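Local structure of citrate lyase, subunit 1 (Methanosaeta concilii, 6HXI) at residues Tyr28-Pro37 / Leu103-Phe111; Leu51-Pro60 / Leu72-Ala82. The protein probably catalyses the ATP-dependent cleavage of citrate with coenzyme A, giving acetyl-CoA and oxaloacetate along with ADP and phosphate. All coordinates share one frame; numbering follows the deposited sequence.

Contact 1. Residues Tyr28-Pro37 / Leu103-Phe111; sequences YKGNLALVGP and LSYFLIEPF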
ATOM      1  N   TYR C  28     -23.371  20.299  67.885  1.00 86.30           N
ATOM      2  CA  TYR C  28     -24.651  20.246  67.195  1.00 82.35           C
ATOM      3  C   TYR C  28     -24.759  18.976  66.347  1.00 86.60           C
ATOM      4  O   TYR C  28     -24.061  18.822  65.337  1.00 86.23           O
ATOM      5  CB  TYR C  28     -24.941  21.530  66.395  1.00 80.49           C
ATOM      6  CG  TYR C  28     -26.258  21.493  65.642  1.00 77.33           C
ATOM      7  CD1 TYR C  28     -27.472  21.454  66.321  1.00 78.28           C
ATOM      8  CD2 TYR C  28     -26.289  21.511  64.250  1.00 75.36           C
ATOM      9  CE1 TYR C  28     -28.684  21.420  65.634  1.00 76.10           C
ATOM     10  CE2 TYR C  28     -27.494  21.469  63.554  1.00 73.64           C
ATOM     11  CZ  TYR C  28     -28.691  21.427  64.250  1.00 78.28           C
ATOM     12  OH  TYR C  28     -29.892  21.386  63.580  1.00 76.14           O
ATOM     13  N   LYS C  29     -25.613  18.049  66.801  1.00 83.85           N
ATOM     14  CA  LYS C  29     -25.900  16.787  66.118  1.00 82.99           C
ATOM     15  C   LYS C  29     -26.820  17.102  64.941  1.00 84.21           C
ATOM     16  O   LYS C  29     -27.459  18.151  64.926  1.00 83.36           O
ATOM     17  CB  LYS C  29     -26.601  15.808  67.070  1.00 85.36           C
ATOM     18  CG  LYS C  29     -25.771  15.329  68.245  1.00 99.38           C
ATOM     19  CD  LYS C  29     -26.583  14.357  69.088  1.00111.32           C
ATOM     20  CE  LYS C  29     -26.077  14.246  70.505  1.00119.67           C
ATOM     21  NZ  LYS C  29     -26.959  13.384  71.334  1.00122.22           N
ATOM     22  N   GLY C  30     -26.890  16.204  63.974  1.00 79.25           N
ATOM     23  CA  GLY C  30     -27.751  16.415  62.816  1.00 76.69           C
ATOM     24  C   GLY C  30     -29.164  15.891  62.955  1.00 77.74           C
ATOM     25  O   GLY C  30     -29.760  15.508  61.944  1.00 76.23           O
ATOM     26  N   ASN C  31     -29.712  15.870  64.203  1.00 74.54           N
ATOM     27  CA  ASN C  31     -31.061  15.354  64.513  1.00 74.08           C
ATOM     28  C   ASN C  31     -32.146  16.171  63.824  1.00 76.70           C
ATOM     29  O   ASN C  31     -32.653  17.153  64.375  1.00 76.03           O
ATOM     30  CB  ASN C  31     -31.331  15.232  66.026  1.00 76.98           C
ATOM     31  CG  ASN C  31     -30.339  14.407  66.802  1.00 99.13           C
ATOM     32  OD1 ASN C  31     -29.688  14.908  67.711  1.00 92.96           O
ATOM     33  ND2 ASN C  31     -30.174  13.136  66.462  1.00 92.19           N
ATOM     34  N   LEU C  32     -32.477  15.766  62.587  1.00 72.64           N
ATOM     35  CA  LEU C  32     -33.461  16.432  61.738  1.00 70.64           C
ATOM     36  C   LEU C  32     -34.329  15.415  60.989  1.00 74.90           C
ATOM     37  O   LEU C  32     -33.840  14.370  60.538  1.00 75.52           O
ATOM     38  CB  LEU C  32     -32.753  17.350  60.728  1.00 70.01           C
ATOM     39  CG  LEU C  32     -31.849  18.454  61.276  1.00 73.57           C
ATOM     40  CD1 LEU C  32     -30.637  18.627  60.413  1.00 72.90           C
ATOM     41  CD2 LEU C  32     -32.595  19.762  61.408  1.00 75.46           C
ATOM     42  N   ALA C  33     -35.620  15.741  60.851  1.00 70.29           N
ATOM     43  CA  ALA C  33     -36.599  14.924  60.150  1.00 69.60           C
ATOM     44  C   ALA C  33     -37.513  15.830  59.320  1.00 71.92           C
ATOM     45  O   ALA C  33     -38.055  16.803  59.856  1.00 70.26           O
ATOM     46  CB  ALA C  33     -37.420  14.116  61.153  1.00 70.94           C
ATOM     47  N   LEU C  34     -37.657  15.530  58.015  1.00 68.91           N
ATOM     48  CA  LEU C  34     -38.538  16.294  57.134  1.00 68.71           C
ATOM     49  C   LEU C  34     -39.772  15.474  56.796  1.00 76.86           C
ATOM     50  O   LEU C  34     -39.646  14.316  56.398  1.00 78.00           O
ATOM     51  CB  LEU C  34     -37.816  16.764  55.846  1.00 67.90           C
ATOM     52  CG  LEU C  34     -38.592  17.754  54.939  1.00 70.82           C
ATOM     53  CD1 LEU C  34     -38.652  19.162  55.553  1.00 69.70           C
ATOM     54  CD2 LEU C  34     -38.005  17.802  53.558  1.00 70.88           C
ATOM     55  N   VAL C  35     -40.962  16.085  56.931  1.00 75.97           N
ATOM     56  CA  VAL C  35     -42.247  15.442  56.660  1.00 78.36           C
ATOM     57  C   VAL C  35     -42.949  16.084  55.453  1.00 86.54           C
ATOM     58  O   VAL C  35     -43.485  17.192  55.560  1.00 86.16           O
ATOM     59  CB  VAL C  35     -43.144  15.376  57.931  1.00 82.76           C
ATOM     60  CG1 VAL C  35     -44.512  14.766  57.630  1.00 83.63           C
ATOM     61  CG2 VAL C  35     -42.454  14.592  59.038  1.00 82.92           C
ATOM     62  N   GLY C  36     -42.919  15.366  54.324  1.00 86.36           N
ATOM     63  CA  GLY C  36     -43.554  15.755  53.071  1.00 87.56           C
ATOM     64  C   GLY C  36     -44.941  15.152  52.916  1.00 95.74           C
ATOM     65  O   GLY C  36     -45.429  14.506  53.851  1.00 95.84           O
ATOM     66  N   PRO C  37     -45.615  15.321  51.751  1.00 95.21           N
ATOM     67  CA  PRO C  37     -46.959  14.730  51.593  1.00 97.20           C
ATOM     68  C   PRO C  37     -46.959  13.200  51.595  1.00104.52           C
ATOM     69  O   PRO C  37     -47.718  12.600  52.360  1.00104.60           O
ATOM     70  CB  PRO C  37     -47.471  15.309  50.267  1.00 99.91           C
ATOM     71  CG  PRO C  37     -46.498  16.362  49.872  1.00103.09           C
ATOM     72  CD  PRO C  37     -45.199  16.045  50.533  1.00 97.05           C
ATOM     73  N   LEU C 103     -50.287  23.599  53.214  1.00 96.92           N
ATOM     74  CA  LEU C 103     -49.083  23.254  53.980  1.00 93.54           C
ATOM     75  C   LEU C 103     -48.690  21.811  53.612  1.00 94.79           C
ATOM     76  O   LEU C 103     -49.543  20.932  53.664  1.00 95.15           O
ATOM     77  CB  LEU C 103     -49.325  23.386  55.495  1.00 93.26           C
ATOM     78  CG  LEU C 103     -49.475  24.800  56.065  1.00 98.59           C
ATOM     79  CD1 LEU C 103     -49.956  24.752  57.505  1.00 99.14           C
ATOM     80  CD2 LEU C 103     -48.169  25.595  55.980  1.00 99.95           C
ATOM     81  N   SER C 104     -47.434  21.564  53.181  1.00 88.41           N
ATOM     82  CA  SER C 104     -47.031  20.211  52.757  1.00 87.06           C
ATOM     83  C   SER C 104     -45.703  19.703  53.337  1.00 86.17           C
ATOM     84  O   SER C 104     -45.494  18.489  53.373  1.00 84.93           O
ATOM     85  CB  SER C 104     -47.005  20.112  51.235  1.00 91.79           C
ATOM     86  OG  SER C 104     -48.295  20.311  50.681  1.00103.28           O
ATOM     87  N   TYR C 105     -44.803  20.615  53.760  1.00 80.21           N
ATOM     88  CA  TYR C 105     -43.496  20.237  54.311  1.00 77.63           C
ATOM     89  C   TYR C 105     -43.284  20.774  55.713  1.00 78.41           C
ATOM     90  O   TYR C 105     -43.512  21.958  55.960  1.00 77.65           O
ATOM     91  CB  TYR C 105     -42.351  20.614  53.359  1.00 77.48           C
ATOM     92  CG  TYR C 105     -42.414  19.853  52.049  1.00 79.78           C
ATOM     93  CD1 TYR C 105     -41.812  18.605  51.916  1.00 81.71           C
ATOM     94  CD2 TYR C 105     -43.082  20.377  50.943  1.00 81.42           C
ATOM     95  CE1 TYR C 105     -41.891  17.886  50.722  1.00 83.58           C
ATOM     96  CE2 TYR C 105     -43.173  19.666  49.748  1.00 83.25           C
ATOM     97  CZ  TYR C 105     -42.569  18.424  49.638  1.00 91.01           C
ATOM     98  OH  TYR C 105     -42.631  17.734  48.448  1.00 91.20           O
ATOM     99  N   PHE C 106     -42.885  19.882  56.637  1.00 73.77           N
ATOM    100  CA  PHE C 106     -42.683  20.197  58.057  1.00 73.47           C
ATOM    101  C   PHE C 106     -41.370  19.655  58.593  1.00 74.15           C
ATOM    102  O   PHE C 106     -41.013  18.500  58.329  1.00 73.52           O
ATOM    103  CB  PHE C 106     -43.845  19.643  58.918  1.00 76.49           C
ATOM    104  CG  PHE C 106     -45.212  20.168  58.552  1.00 79.40           C
ATOM    105  CD1 PHE C 106     -45.980  19.539  57.577  1.00 84.23           C
ATOM    106  CD2 PHE C 106     -45.733  21.292  59.180  1.00 82.16           C
ATOM    107  CE1 PHE C 106     -47.230  20.045  57.213  1.00 86.39           C
ATOM    108  CE2 PHE C 106     -46.984  21.796  58.821  1.00 86.63           C
ATOM    109  CZ  PHE C 106     -47.726  21.165  57.844  1.00 85.80           C
ATOM    110  N   LEU C 107     -40.669  20.475  59.378  1.00 68.29           N
ATOM    111  CA  LEU C 107     -39.410  20.057  59.976  1.00 67.64           C
ATOM    112  C   LEU C 107     -39.614  19.630  61.435  1.00 72.28           C
ATOM    113  O   LEU C 107     -40.270  20.339  62.205  1.00 71.83           O
ATOM    114  CB  LEU C 107     -38.350  21.179  59.860  1.00 67.22           C
ATOM    115  CG  LEU C 107     -37.030  21.009  60.648  1.00 72.29           C
ATOM    116  CD1 LEU C 107     -36.121  19.932  60.036  1.00 72.26           C
ATOM    117  CD2 LEU C 107     -36.303  22.322  60.776  1.00 75.39           C
ATOM    118  N   ILE C 108     -39.048  18.463  61.798  1.00 69.56           N
ATOM    119  CA  ILE C 108     -39.050  17.952  63.174  1.00 70.15           C
ATOM    120  C   ILE C 108     -37.609  17.938  63.694  1.00 72.87           C
ATOM    121  O   ILE C 108     -36.698  17.412  63.046  1.00 70.75           O
ATOM    122  CB  ILE C 108     -39.812  16.615  63.433  1.00 73.92           C
ATOM    123  CG1 ILE C 108     -41.135  16.550  62.637  1.00 74.52           C
ATOM    124  CG2 ILE C 108     -40.072  16.428  64.951  1.00 76.21           C
ATOM    125  CD1 ILE C 108     -41.709  15.168  62.489  1.00 83.56           C
ATOM    126  N   GLU C 109     -37.414  18.564  64.849  1.00 71.22           N
ATOM    127  CA  GLU C 109     -36.107  18.646  65.488  1.00 72.44           C
ATOM    128  C   GLU C 109     -36.208  18.669  67.035  1.00 77.49           C
ATOM    129  O   GLU C 109     -37.275  19.008  67.556  1.00 75.56           O
ATOM    130  CB  GLU C 109     -35.334  19.864  64.955  1.00 73.32           C
ATOM    131  CG  GLU C 109     -35.903  21.216  65.350  1.00 82.85           C
ATOM    132  CD  GLU C 109     -35.086  22.412  64.902  1.00103.74           C
ATOM    133  OE1 GLU C 109     -33.939  22.217  64.436  1.00 88.86           O
ATOM    134  OE2 GLU C 109     -35.587  23.551  65.036  1.00102.85           O
ATOM    135  N   PRO C 110     -35.115  18.354  67.780  1.00 76.79           N
ATOM    136  CA  PRO C 110     -35.194  18.420  69.252  1.00 78.28           C
ATOM    137  C   PRO C 110     -35.385  19.839  69.794  1.00 83.93           C
ATOM    138  O   PRO C 110     -34.876  20.799  69.213  1.00 84.02           O
ATOM    139  CB  PRO C 110     -33.855  17.830  69.711  1.00 81.33           C
ATOM    140  CG  PRO C 110     -32.934  18.018  68.571  1.00 85.28           C
ATOM    141  CD  PRO C 110     -33.769  17.924  67.332  1.00 78.75           C
ATOM    142  N   PHE C 111     -36.127  19.968  70.903  1.00 82.42           N
ATOM    143  CA  PHE C 111     -36.383  21.239  71.573  1.00 83.59           C
ATOM    144  C   PHE C 111     -35.185  21.576  72.441  1.00 89.17           C
ATOM    145  O   PHE C 111     -34.866  20.818  73.368  1.00 90.85           O
ATOM    146  CB  PHE C 111     -37.673  21.169  72.419  1.00 86.54           C
ATOM    147  CG  PHE C 111     -37.955  22.386  73.276  1.00 89.92           C
ATOM    148  CD1 PHE C 111     -38.608  23.492  72.749  1.00 92.75           C
ATOM    149  CD2 PHE C 111     -37.589  22.414  74.618  1.00 94.43           C
ATOM    150  CE1 PHE C 111     -38.869  24.615  73.542  1.00 95.38           C
ATOM    151  CE2 PHE C 111     -37.840  23.543  75.407  1.00 98.95           C
ATOM    152  CZ  PHE C 111     -38.478  24.635  74.865  1.00 96.48           C
TER

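Contact 2. Residues Leu51-Pro60 / Leu72-Ala82; sequences LKTTRLVVKP and LVLLDADWEEA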
ATOM      1  N   LEU C  51     -36.474  10.399  67.821  1.00 79.37           N
ATOM      2  CA  LEU C  51     -37.805  11.017  67.765  1.00 77.32           C
ATOM      3  C   LEU C  51     -38.686  10.627  68.952  1.00 82.02           C
ATOM      4  O   LEU C  51     -39.263  11.497  69.609  1.00 81.48           O
ATOM      5  CB  LEU C  51     -38.529  10.639  66.454  1.00 76.21           C
ATOM      6  CG  LEU C  51     -38.060  11.290  65.160  1.00 79.34           C
ATOM      7  CD1 LEU C  51     -38.617  10.551  63.957  1.00 79.23           C
ATOM      8  CD2 LEU C  51     -38.476  12.757  65.083  1.00 80.27           C
ATOM      9  N   LYS C  52     -38.774   9.318  69.227  1.00 79.78           N
ATOM     10  CA  LYS C  52     -39.616   8.741  70.270  1.00 80.68           C
ATOM     11  C   LYS C  52     -39.163   9.054  71.719  1.00 86.31           C
ATOM     12  O   LYS C  52     -40.003   9.039  72.623  1.00 86.62           O
ATOM     13  CB  LYS C  52     -39.762   7.222  70.055  1.00 84.36           C
ATOM     14  CG  LYS C  52     -40.436   6.853  68.723  1.00 94.93           C
ATOM     15  CD  LYS C  52     -40.589   5.343  68.523  1.00104.76           C
ATOM     16  CE  LYS C  52     -41.939   4.823  68.977  1.00111.83           C
ATOM     17  NZ  LYS C  52     -42.071   3.359  68.768  1.00117.57           N
ATOM     18  N   THR C  53     -37.866   9.374  71.929  1.00 83.62           N
ATOM     19  CA  THR C  53     -37.274   9.616  73.255  1.00 85.25           C
ATOM     20  C   THR C  53     -36.792  11.071  73.537  1.00 90.22           C
ATOM     21  O   THR C  53     -36.149  11.304  74.567  1.00 90.58           O
ATOM     22  CB  THR C  53     -36.122   8.613  73.483  1.00 92.99           C
ATOM     23  OG1 THR C  53     -35.443   8.344  72.245  1.00 91.16           O
ATOM     24  CG2 THR C  53     -36.596   7.313  74.103  1.00 94.20           C
ATOM     25  N   THR C  54     -37.102  12.037  72.650  1.00 86.63           N
ATOM     26  CA  THR C  54     -36.669  13.438  72.816  1.00 86.40           C
ATOM     27  C   THR C  54     -37.860  14.410  72.773  1.00 89.41           C
ATOM     28  O   THR C  54     -38.888  14.084  72.168  1.00 89.12           O
ATOM     29  CB  THR C  54     -35.605  13.788  71.739  1.00 95.46           C
ATOM     30  OG1 THR C  54     -34.653  12.727  71.646  1.00 99.04           O
ATOM     31  CG2 THR C  54     -34.865  15.098  72.012  1.00 93.32           C
ATOM     32  N   ARG C  55     -37.728  15.592  73.431  1.00 84.84           N
ATOM     33  CA  ARG C  55     -38.750  16.641  73.363  1.00 82.97           C
ATOM     34  C   ARG C  55     -38.529  17.356  72.024  1.00 82.76           C
ATOM     35  O   ARG C  55     -37.391  17.674  71.677  1.00 81.42           O
ATOM     36  CB  ARG C  55     -38.695  17.608  74.560  1.00 82.93           C
ATOM     37  CG  ARG C  55     -39.209  17.014  75.880  1.00 93.91           C
ATOM     38  CD  ARG C  55     -40.595  16.366  75.817  1.00 98.38           C
ATOM     39  NE  ARG C  55     -41.675  17.328  75.588  1.00105.18           N
ATOM     40  CZ  ARG C  55     -42.833  17.330  76.242  1.00120.47           C
ATOM     41  NH1 ARG C  55     -43.076  16.421  77.181  1.00114.18           N
ATOM     42  NH2 ARG C  55     -43.764  18.231  75.957  1.00102.17           N
ATOM     43  N   LEU C  56     -39.607  17.547  71.263  1.00 76.47           N
ATOM     44  CA  LEU C  56     -39.571  18.059  69.901  1.00 74.27           C
ATOM     45  C   LEU C  56     -40.094  19.481  69.673  1.00 77.82           C
ATOM     46  O   LEU C  56     -40.669  20.116  70.563  1.00 76.66           O
ATOM     47  CB  LEU C  56     -40.351  17.085  68.982  1.00 73.25           C
ATOM     48  CG  LEU C  56     -40.050  15.591  69.105  1.00 78.28           C
ATOM     49  CD1 LEU C  56     -41.031  14.800  68.326  1.00 78.65           C
ATOM     50  CD2 LEU C  56     -38.639  15.246  68.633  1.00 80.48           C
ATOM     51  N   VAL C  57     -39.824  19.967  68.440  1.00 74.59           N
ATOM     52  CA  VAL C  57     -40.268  21.204  67.795  1.00 74.62           C
ATOM     53  C   VAL C  57     -40.679  20.788  66.365  1.00 78.63           C
ATOM     54  O   VAL C  57     -39.906  20.130  65.662  1.00 76.14           O
ATOM     55  CB  VAL C  57     -39.194  22.338  67.773  1.00 78.70           C
ATOM     56  CG1 VAL C  57     -39.691  23.570  67.023  1.00 77.99           C
ATOM     57  CG2 VAL C  57     -38.770  22.730  69.176  1.00 80.14           C
ATOM     58  N   VAL C  58     -41.892  21.145  65.959  1.00 77.59           N
ATOM     59  CA  VAL C  58     -42.362  20.847  64.611  1.00 77.84           C
ATOM     60  C   VAL C  58     -42.971  22.136  64.025  1.00 84.28           C
ATOM     61  O   VAL C  58     -43.794  22.795  64.666  1.00 85.90           O
ATOM     62  CB  VAL C  58     -43.236  19.556  64.489  1.00 82.20           C
ATOM     63  CG1 VAL C  58     -44.407  19.540  65.463  1.00 83.04           C
ATOM     64  CG2 VAL C  58     -43.689  19.293  63.056  1.00 81.59           C
ATOM     65  N   LYS C  59     -42.459  22.541  62.853  1.00 80.27           N
ATOM     66  CA  LYS C  59     -42.825  23.777  62.163  1.00 80.19           C
ATOM     67  C   LYS C  59     -42.825  23.607  60.629  1.00 84.58           C
ATOM     68  O   LYS C  59     -42.040  22.798  60.119  1.00 83.32           O
ATOM     69  CB  LYS C  59     -41.877  24.925  62.587  1.00 82.50           C
ATOM     70  CG  LYS C  59     -40.380  24.623  62.438  1.00 83.12           C
ATOM     71  CD  LYS C  59     -39.521  25.637  63.168  1.00 87.48           C
ATOM     72  CE  LYS C  59     -38.159  25.083  63.477  1.00 91.81           C
ATOM     73  NZ  LYS C  59     -37.203  26.148  63.895  1.00100.11           N
ATOM     74  N   PRO C  60     -43.666  24.365  59.867  1.00 82.43           N
ATOM     75  CA  PRO C  60     -43.642  24.223  58.399  1.00 82.45           C
ATOM     76  C   PRO C  60     -42.352  24.760  57.759  1.00 85.01           C
ATOM     77  O   PRO C  60     -41.881  25.842  58.122  1.00 84.90           O
ATOM     78  CB  PRO C  60     -44.892  24.982  57.937  1.00 85.50           C
ATOM     79  CG  PRO C  60     -45.167  25.956  59.013  1.00 90.40           C
ATOM     80  CD  PRO C  60     -44.653  25.382  60.297  1.00 85.26           C
ATOM     81  N   LEU C  72     -47.612  29.012  64.097  1.00 98.45           N
ATOM     82  CA  LEU C  72     -47.500  27.694  63.469  1.00 95.94           C
ATOM     83  C   LEU C  72     -46.418  26.779  64.075  1.00 97.05           C
ATOM     84  O   LEU C  72     -46.488  25.567  63.881  1.00 95.58           O
ATOM     85  CB  LEU C  72     -47.305  27.838  61.953  1.00 94.94           C
ATOM     86  CG  LEU C  72     -48.581  28.099  61.161  1.00100.46           C
ATOM     87  CD1 LEU C  72     -48.314  29.001  59.994  1.00100.47           C
ATOM     88  CD2 LEU C  72     -49.209  26.799  60.692  1.00102.28           C
ATOM     89  N   VAL C  73     -45.440  27.344  64.814  1.00 92.50           N
ATOM     90  CA  VAL C  73     -44.364  26.566  65.440  1.00 90.77           C
ATOM     91  C   VAL C  73     -44.897  25.855  66.693  1.00 96.13           C
ATOM     92  O   VAL C  73     -45.435  26.513  67.589  1.00 97.76           O
ATOM     93  CB  VAL C  73     -43.108  27.424  65.756  1.00 94.13           C
ATOM     94  CG1 VAL C  73     -41.998  26.577  66.375  1.00 93.09           C
ATOM     95  CG2 VAL C  73     -42.593  28.141  64.514  1.00 93.41           C
ATOM     96  N   LEU C  74     -44.745  24.515  66.752  1.00 91.34           N
ATOM     97  CA  LEU C  74     -45.149  23.718  67.910  1.00 91.50           C
ATOM     98  C   LEU C  74     -43.894  23.478  68.755  1.00 92.86           C
ATOM     99  O   LEU C  74     -42.966  22.817  68.286  1.00 91.36           O
ATOM    100  CB  LEU C  74     -45.803  22.390  67.476  1.00 91.31           C
ATOM    101  CG  LEU C  74     -46.682  21.713  68.531  1.00 97.79           C
ATOM    102  CD1 LEU C  74     -48.128  22.171  68.414  1.00 99.39           C
ATOM    103  CD2 LEU C  74     -46.627  20.209  68.407  1.00100.24           C
ATOM    104  N   LEU C  75     -43.847  24.063  69.965  1.00 89.15           N
ATOM    105  CA  LEU C  75     -42.696  23.974  70.867  1.00 89.26           C
ATOM    106  C   LEU C  75     -42.906  23.018  72.038  1.00 95.28           C
ATOM    107  O   LEU C  75     -43.991  22.981  72.623  1.00 96.41           O
ATOM    108  CB  LEU C  75     -42.320  25.365  71.396  1.00 90.38           C
ATOM    109  CG  LEU C  75     -41.743  26.337  70.391  1.00 94.27           C
ATOM    110  CD1 LEU C  75     -42.738  27.438  70.072  1.00 95.30           C
ATOM    111  CD2 LEU C  75     -40.454  26.926  70.899  1.00 97.35           C
ATOM    112  N   ASP C  76     -41.836  22.276  72.399  1.00 91.97           N
ATOM    113  CA  ASP C  76     -41.756  21.304  73.507  1.00 92.68           C
ATOM    114  C   ASP C  76     -42.904  20.277  73.480  1.00 95.50           C
ATOM    115  O   ASP C  76     -43.895  20.426  74.204  1.00 96.70           O
ATOM    116  CB  ASP C  76     -41.637  22.033  74.866  1.00 96.78           C
ATOM    117  CG  ASP C  76     -41.154  21.201  76.045  1.00108.20           C
ATOM    118  OD1 ASP C  76     -40.792  20.018  75.835  1.00108.18           O
ATOM    119  OD2 ASP C  76     -41.108  21.744  77.172  1.00113.99           O
ATOM    120  N   ALA C  77     -42.768  19.244  72.627  1.00 89.55           N
ATOM    121  CA  ALA C  77     -43.783  18.203  72.475  1.00 89.03           C
ATOM    122  C   ALA C  77     -43.222  16.774  72.377  1.00 92.99           C
ATOM    123  O   ALA C  77     -42.021  16.578  72.192  1.00 90.72           O
ATOM    124  CB  ALA C  77     -44.680  18.512  71.287  1.00 88.56           C
ATOM    125  N   ASP C  78     -44.108  15.782  72.563  1.00 92.28           N
ATOM    126  CA  ASP C  78     -43.810  14.352  72.487  1.00 93.52           C
ATOM    127  C   ASP C  78     -43.924  13.937  71.025  1.00 96.40           C
ATOM    128  O   ASP C  78     -44.582  14.638  70.257  1.00 94.65           O
ATOM    129  CB  ASP C  78     -44.853  13.540  73.303  1.00 97.42           C
ATOM    130  CG  ASP C  78     -45.092  13.965  74.749  1.00115.72           C
ATOM    131  OD1 ASP C  78     -44.348  14.837  75.246  1.00117.82           O
ATOM    132  OD2 ASP C  78     -46.028  13.421  75.383  1.00122.96           O
ATOM    133  N   TRP C  79     -43.345  12.772  70.651  1.00 94.33           N
ATOM    134  CA  TRP C  79     -43.448  12.229  69.289  1.00 94.17           C
ATOM    135  C   TRP C  79     -44.922  11.985  68.893  1.00100.02           C
ATOM    136  O   TRP C  79     -45.282  12.210  67.733  1.00 98.43           O
ATOM    137  CB  TRP C  79     -42.572  10.974  69.104  1.00 93.52           C
ATOM    138  CG  TRP C  79     -42.842  10.216  67.838  1.00 94.52           C
ATOM    139  CD1 TRP C  79     -43.408   8.978  67.729  1.00 98.70           C
ATOM    140  CD2 TRP C  79     -42.646  10.688  66.495  1.00 93.16           C
ATOM    141  NE1 TRP C  79     -43.559   8.640  66.402  1.00 98.00           N
ATOM    142  CE2 TRP C  79     -43.089   9.668  65.624  1.00 97.94           C
ATOM    143  CE3 TRP C  79     -42.125  11.871  65.944  1.00 92.97           C
ATOM    144  CZ2 TRP C  79     -43.017   9.791  64.232  1.00 96.65           C
ATOM    145  CZ3 TRP C  79     -42.073  11.999  64.566  1.00 93.84           C
ATOM    146  CH2 TRP C  79     -42.506  10.964  63.726  1.00 95.29           C
ATOM    147  N   GLU C  80     -45.770  11.569  69.878  1.00 98.75           N
ATOM    148  CA  GLU C  80     -47.213  11.363  69.713  1.00 99.35           C
ATOM    149  C   GLU C  80     -47.848  12.722  69.391  1.00101.65           C
ATOM    150  O   GLU C  80     -48.511  12.864  68.361  1.00100.18           O
ATOM    151  CB  GLU C  80     -47.834  10.792  71.006  1.00102.48           C
ATOM    152  CG  GLU C  80     -47.930   9.277  71.070  1.00115.29           C
ATOM    153  CD  GLU C  80     -48.767   8.732  72.220  1.00150.35           C
ATOM    154  OE1 GLU C  80     -48.786   9.351  73.311  1.00146.83           O
ATOM    155  OE2 GLU C  80     -49.392   7.663  72.032  1.00150.76           O
ATOM    156  N   GLU C  81     -47.579  13.731  70.251  1.00 98.42           N
ATOM    157  CA  GLU C  81     -48.069  15.107  70.125  1.00 98.30           C
ATOM    158  C   GLU C  81     -47.636  15.738  68.806  1.00101.74           C
ATOM    159  O   GLU C  81     -48.373  16.556  68.250  1.00101.83           O
ATOM    160  CB  GLU C  81     -47.576  15.962  71.296  1.00100.13           C
ATOM    161  CG  GLU C  81     -48.076  15.509  72.659  1.00109.72           C
ATOM    162  CD  GLU C  81     -47.692  16.406  73.823  1.00123.06           C
ATOM    163  OE1 GLU C  81     -47.467  17.620  73.602  1.00109.57           O
ATOM    164  OE2 GLU C  81     -47.654  15.900  74.968  1.00114.50           O
ATOM    165  N   ALA C  82     -46.437  15.353  68.311  1.00 97.17           N
ATOM    166  CA  ALA C  82     -45.880  15.813  67.041  1.00 95.18           C
ATOM    167  C   ALA C  82     -46.711  15.252  65.887  1.00 97.89           C
ATOM    168  O   ALA C  82     -47.097  16.022  65.009  1.00 97.04           O
ATOM    169  CB  ALA C  82     -44.429  15.388  66.909  1.00 95.27           C
TER

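Contact 1. Residues Tyr28-Pro37 / Leu103-Phe111
Val35 and Ile108 meet at the apolar centre, where CG2 of Val35 touches CD1 of Ile108 at 3.6 Å, one branch crossing the other at a slant. They belong to two antiparallel strands, 33-35 and 106-110, the first being an outermost strand of the four-stranded sheet in the ATP-grasp region. Ala33 and Phe106 share their face, which helix 79-89 covers through Leu86. On the opposite face Leu107, its CG anti to the backbone N (chi1 170°), brings CD1 to 3.8 Å from CD2 of Leu32, and Tyr9 of helix 8-18 packs against both leucines. Two hydrogen-bonded pairs stitch the backbones. The straightest bond runs from Ile108 N to Ala33 O (2.7 Å, 171° at the hydrogen), and Val35 N reaches Phe106 O at 2.8 Å. Toward one end the Tyr105 ring slants across Gly36 and Pro37, CD1 3.5 Å from Gly36 CA and CZ 3.7 Å from Pro37 CD, while Arg7 makes a cation-pi contact with it. A serine in place of Tyr105 would probably leave buried Gly36 less covered, Pro37 without this neighbour and Arg7 without its aromatic partner. At the other end Glu109 runs beside Leu32 to a salt bridge between OE1 and Lys12 NZ. At the next step Pro110 has no N-H to offer Asn31 O; its CD sits 3.3 Å from that oxygen instead.

Contact 2. Residues Leu51-Pro60 / Leu72-Ala82
Leu51 lies over one face of the Trp79 indole, with CD1 4.1 Å from the centroid of the six-membered ring in a CH-pi contact. Leu56 comes to the same ring at its edge, near the plane, and its CD1 also meets CB of Ala82 at 3.7 Å. With Trp79 CG anti to the backbone N (chi1 168°), the indole reaches Leu51; its NE1 has a weak hydrogen bond to Glu45. Farther along, Val58 and Leu74 lie side by side, CG1 to CD2 at 3.7 Å. These two residues sit on strands 56-60 and 74-75, which run antiparallel, and a G1 beta bulge, in which Asp76 and Ala77 both face Leu56, turns the chain at a corner just before helix 79-89. Asp76 takes the positive phi (51°) of the bulge, and Leu56 N bonds to Ala77 O at 2.8 Å. The solvent side is a different matter: there exposed Arg55, bent at chi2 and chi3, curls back over the bulge. Its NE makes a salt bridge to Asp76 OD1 (2.8 Å), and its NH2 donates to Asp76 O (2.8 Å), which lies in the guanidinium plane although the nitrogen stands above the carbonyl plane. Asp78 OD1 instead sits over the guanidinium face, 2.8 Å from NH1, held by charge alone with no N-H aimed at it.

How the contacts relate
Both contacts build the same four-stranded antiparallel sheet from its two edges: contact 1 adds outer strand 33-35 to strand 106-110, contact 2 outer strand 74-75 to strand 56-60. The inner strands are joined by probable backbone hydrogen bonds such as Leu107 N to Lys59 O (2.8 Å). Helix 79-89, whose start lies in contact 2, also covers contact 1, where Trp79 and Leu86 pack on Ile108. Contact 1 lies nearer the chain's centre (about 21 Å between centres, against about 29 Å) with fewer exposed residues; contact 2 joins a buried core to an exposed flank. Both have four backbone hydrogen bonds; contact 1 adds mainly apolar packing and a carboxylate matched by Lys12, contact 2 packing around Trp79 and salt bridges at Arg55.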